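Local atomic coordinates of CRISPR system Cmr subunit Cmr1-1 (Pyrococcus furiosus, PDB entry 4W8Z), a protein that binds RNA and, together with Cmr6, caps the type III-B Cmr ribonucleoprotein complex of a CRISPR antiviral defence system. Residues G232-F244 with F286-I299. Numbering follows the deposited sequence.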
# COMPACT_ATOMS: atom_id res chain seq x y z
N GLY A 232 6.99 10.79 12.64
CA GLY A 232 8.20 11.45 12.20
C GLY A 232 8.15 12.95 12.37
O GLY A 232 7.37 13.46 13.17
N PRO A 233 8.96 13.68 11.60
CA PRO A 233 9.84 13.17 10.53
C PRO A 233 11.11 12.51 11.06
O PRO A 233 11.46 12.70 12.22
CB PRO A 233 10.19 14.44 9.75
CG PRO A 233 10.16 15.51 10.78
CD PRO A 233 9.05 15.15 11.72
N GLY A 234 11.78 11.74 10.22
CA GLY A 234 13.06 11.16 10.58
C GLY A 234 14.20 11.92 9.92
O GLY A 234 13.97 12.81 9.10
N LYS A 235 15.43 11.57 10.29
CA LYS A 235 16.61 12.18 9.67
C LYS A 235 16.60 11.93 8.17
O LYS A 235 16.80 12.83 7.37
CB LYS A 235 17.90 11.62 10.28
CG LYS A 235 18.41 12.36 11.50
CD LYS A 235 19.83 11.90 11.81
CE LYS A 235 20.71 12.01 10.57
NZ LYS A 235 22.05 11.40 10.78
N ASN A 236 16.36 10.67 7.81
CA ASN A 236 16.34 10.24 6.43
C ASN A 236 15.39 9.06 6.29
O ASN A 236 14.82 8.60 7.28
CB ASN A 236 17.74 9.87 5.95
CG ASN A 236 18.44 8.92 6.90
OD1 ASN A 236 18.05 7.77 7.04
ND2 ASN A 236 19.49 9.41 7.56
N THR A 237 15.24 8.56 5.06
CA THR A 237 14.33 7.46 4.80
C THR A 237 14.76 6.20 5.54
O THR A 237 13.94 5.53 6.16
CB THR A 237 14.22 7.16 3.29
OG1 THR A 237 13.86 8.36 2.59
CG2 THR A 237 13.17 6.09 3.03
N TRP A 238 16.04 5.89 5.47
CA TRP A 238 16.57 4.67 6.08
C TRP A 238 16.29 4.62 7.58
O TRP A 238 16.08 3.54 8.14
CB TRP A 238 18.07 4.54 5.82
CG TRP A 238 18.44 4.16 4.42
CD1 TRP A 238 19.13 4.91 3.52
CD2 TRP A 238 18.13 2.92 3.75
NE1 TRP A 238 19.28 4.22 2.34
CE2 TRP A 238 18.67 3.00 2.46
CE3 TRP A 238 17.45 1.76 4.13
CZ2 TRP A 238 18.56 1.96 1.54
CZ3 TRP A 238 17.34 0.73 3.22
CH2 TRP A 238 17.89 0.83 1.94
N GLU A 239 16.29 5.77 8.23
CA GLU A 239 16.03 5.83 9.67
C GLU A 239 14.59 5.42 9.96
O GLU A 239 14.33 4.70 10.93
CB GLU A 239 16.30 7.23 10.22
CG GLU A 239 16.40 7.28 11.74
CD GLU A 239 16.31 8.68 12.30
OE1 GLU A 239 15.28 9.35 12.07
OE2 GLU A 239 17.27 9.12 12.96
N VAL A 240 13.67 5.87 9.12
CA VAL A 240 12.27 5.50 9.23
C VAL A 240 12.08 4.00 9.04
O VAL A 240 11.42 3.34 9.84
CB VAL A 240 11.40 6.27 8.21
CG1 VAL A 240 10.01 5.66 8.12
CG2 VAL A 240 11.34 7.74 8.58
N LEU A 241 12.67 3.47 7.97
CA LEU A 241 12.63 2.04 7.70
C LEU A 241 13.22 1.23 8.85
O LEU A 241 12.71 0.16 9.19
CB LEU A 241 13.37 1.73 6.40
CG LEU A 241 12.64 2.07 5.10
CD1 LEU A 241 13.56 1.94 3.90
CD2 LEU A 241 11.42 1.16 4.94
N ALA A 242 14.27 1.76 9.47
CA ALA A 242 14.91 1.08 10.58
C ALA A 242 14.00 1.02 11.80
O ALA A 242 14.04 0.05 12.56
CB ALA A 242 16.23 1.76 10.94
N GLN A 243 13.17 2.04 11.98
CA GLN A 243 12.20 2.05 13.07
C GLN A 243 11.18 0.94 12.89
O GLN A 243 10.84 0.23 13.84
CB GLN A 243 11.50 3.41 13.17
CG GLN A 243 12.25 4.43 14.03
CD GLN A 243 12.26 4.05 15.50
OE1 GLN A 243 11.42 3.27 15.96
NE2 GLN A 243 13.21 4.61 16.25
N PHE A 244 10.69 0.79 11.66
CA PHE A 244 9.78 -0.29 11.31
C PHE A 244 10.41 -1.65 11.60
O PHE A 244 9.73 -2.58 12.02
CB PHE A 244 9.39 -0.19 9.83
CG PHE A 244 8.30 0.80 9.54
CD1 PHE A 244 7.12 0.79 10.26
CD2 PHE A 244 8.46 1.76 8.54
CE1 PHE A 244 6.11 1.70 9.99
CE2 PHE A 244 7.46 2.67 8.27
CZ PHE A 244 6.29 2.64 9.00
N PHE A 286 2.62 -0.74 5.72
CA PHE A 286 3.41 0.44 6.02
C PHE A 286 4.40 0.77 4.91
O PHE A 286 4.71 -0.07 4.07
CB PHE A 286 4.14 0.30 7.37
CG PHE A 286 5.07 -0.88 7.46
CD1 PHE A 286 6.40 -0.77 7.06
CD2 PHE A 286 4.63 -2.08 7.99
CE1 PHE A 286 7.26 -1.85 7.16
CE2 PHE A 286 5.49 -3.16 8.09
CZ PHE A 286 6.80 -3.05 7.68
N GLY A 287 4.86 2.01 4.92
CA GLY A 287 5.76 2.52 3.91
C GLY A 287 6.21 3.91 4.32
O GLY A 287 6.10 4.28 5.48
N VAL A 288 6.71 4.68 3.35
CA VAL A 288 7.22 6.01 3.65
C VAL A 288 6.53 7.08 2.81
O VAL A 288 6.46 6.98 1.59
CB VAL A 288 8.75 6.08 3.40
CG1 VAL A 288 9.31 7.44 3.81
CG2 VAL A 288 9.44 4.96 4.17
N VAL A 289 6.02 8.11 3.49
CA VAL A 289 5.42 9.24 2.81
C VAL A 289 6.28 10.49 3.02
O VAL A 289 6.86 10.68 4.09
CB VAL A 289 3.96 9.50 3.30
CG1 VAL A 289 3.94 9.83 4.79
CG2 VAL A 289 3.27 10.59 2.47
N GLU A 290 6.39 11.32 1.99
CA GLU A 290 7.12 12.57 2.12
C GLU A 290 6.17 13.74 2.40
O GLU A 290 5.25 14.00 1.62
CB GLU A 290 7.94 12.84 0.86
CG GLU A 290 8.76 14.11 0.92
CD GLU A 290 9.79 14.20 -0.19
OE1 GLU A 290 10.46 13.17 -0.46
OE2 GLU A 290 9.93 15.28 -0.80
N ILE A 291 6.40 14.41 3.52
CA ILE A 291 5.59 15.56 3.91
C ILE A 291 6.50 16.74 4.23
O ILE A 291 7.36 16.65 5.12
CB ILE A 291 4.71 15.26 5.14
CG1 ILE A 291 3.96 13.94 4.96
CG2 ILE A 291 3.73 16.40 5.38
CD1 ILE A 291 3.18 13.50 6.18
N GLY A 292 6.33 17.84 3.51
CA GLY A 292 7.17 19.01 3.71
C GLY A 292 8.64 18.72 3.42
O GLY A 292 9.53 19.30 4.04
N GLY A 293 8.89 17.82 2.48
CA GLY A 293 10.25 17.48 2.11
C GLY A 293 10.99 16.63 3.13
O GLY A 293 12.21 16.53 3.10
N LYS A 294 10.23 16.02 4.04
CA LYS A 294 10.82 15.16 5.06
C LYS A 294 10.11 13.81 5.12
O LYS A 294 8.90 13.73 4.88
CB LYS A 294 10.78 15.85 6.43
CG LYS A 294 11.62 17.11 6.51
CD LYS A 294 11.47 17.80 7.86
CE LYS A 294 12.23 19.11 7.89
NZ LYS A 294 12.04 19.83 9.18
N PRO A 295 10.86 12.73 5.43
CA PRO A 295 10.30 11.38 5.43
C PRO A 295 9.51 11.04 6.70
O PRO A 295 9.99 11.26 7.81
CB PRO A 295 11.54 10.49 5.31
CG PRO A 295 12.62 11.29 5.95
CD PRO A 295 12.31 12.73 5.64
N TYR A 296 8.31 10.50 6.51
CA TYR A 296 7.48 10.02 7.61
C TYR A 296 7.15 8.55 7.41
O TYR A 296 7.02 8.08 6.28
CB TYR A 296 6.18 10.82 7.71
CG TYR A 296 6.31 12.24 8.21
CD1 TYR A 296 6.92 13.22 7.44
CD2 TYR A 296 5.78 12.60 9.44
CE1 TYR A 296 7.02 14.52 7.89
CE2 TYR A 296 5.87 13.90 9.90
CZ TYR A 296 6.49 14.85 9.12
OH TYR A 296 6.59 16.14 9.58
N GLY A 297 6.99 7.81 8.51
CA GLY A 297 6.47 6.46 8.42
C GLY A 297 4.98 6.54 8.15
O GLY A 297 4.28 7.32 8.78
N ARG A 298 4.49 5.75 7.20
CA ARG A 298 3.06 5.75 6.91
C ARG A 298 2.44 4.39 7.20
O ARG A 298 2.94 3.37 6.75
CB ARG A 298 2.81 6.13 5.45
CG ARG A 298 1.35 6.15 5.06
CD ARG A 298 1.17 6.55 3.61
NE ARG A 298 1.83 5.61 2.70
CZ ARG A 298 2.52 5.97 1.62
NH1 ARG A 298 2.63 7.25 1.31
NH2 ARG A 298 3.08 5.04 0.86
N ILE A 299 1.35 4.39 7.96
CA ILE A 299 0.64 3.16 8.29
C ILE A 299 -0.81 3.24 7.86
O ILE A 299 -1.49 4.23 8.12
CB ILE A 299 0.70 2.88 9.81
CG1 ILE A 299 2.14 2.70 10.26
CG2 ILE A 299 -0.11 1.64 10.16
CD1 ILE A 299 2.50 3.58 11.43
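The rings of F244 and F286 form an offset stack, centroids 4.3 Å apart and planes at 25°, at the buried end of the contact between helix 237-244 and the β-hairpin 286-299. F286 CD1 lies over the centre of the F244 ring, and the two side chains run past each other in opposite directions. With its CG between backbone N and carbonyl carbon (chi1 59°), F286 presents a face to F244. The F244 edge meets G287 O, R298 N and I299 CG1, while its CZ comes 3.9 Å from G297 CA. G297 also admits V240, whose CG1 sits 3.6 Å from G297 CA; V288 CG2 touches this methyl and those of T237 and L241. T237, V240, L241 and F244 thus face both strands of the hairpin, and the helix runs close to parallel with strand 294-299, at 20° with the axes 7.9 Å apart.

Toward the hairpin turn the contact opens to solvent, and G232, P233 and K294, all exposed, take over from the buried residues. Here P233, after a cis peptide bond, lies over one face of the Y296 ring, its CB making a CH-π contact 4.0 Å from the centroid, and flanks the aliphatic part of K294. The one hydrogen bond between the segments, G234 N to P295 O (3.0 Å), pins this loop, while the P295 ring abuts the N-terminal end of the helix, capped by N236 OD1 accepting from E239 N.

On its other edge strand 294-302 pairs antiparallel with strand 226-231, whose F231 meets F244 edge-to-face and also touches V240. After strand 226-231 the polypeptide therefore turns back through loop 232-236, and the first turns of helix 237-264 lie over the sheet, roughly in line with strand 294-299.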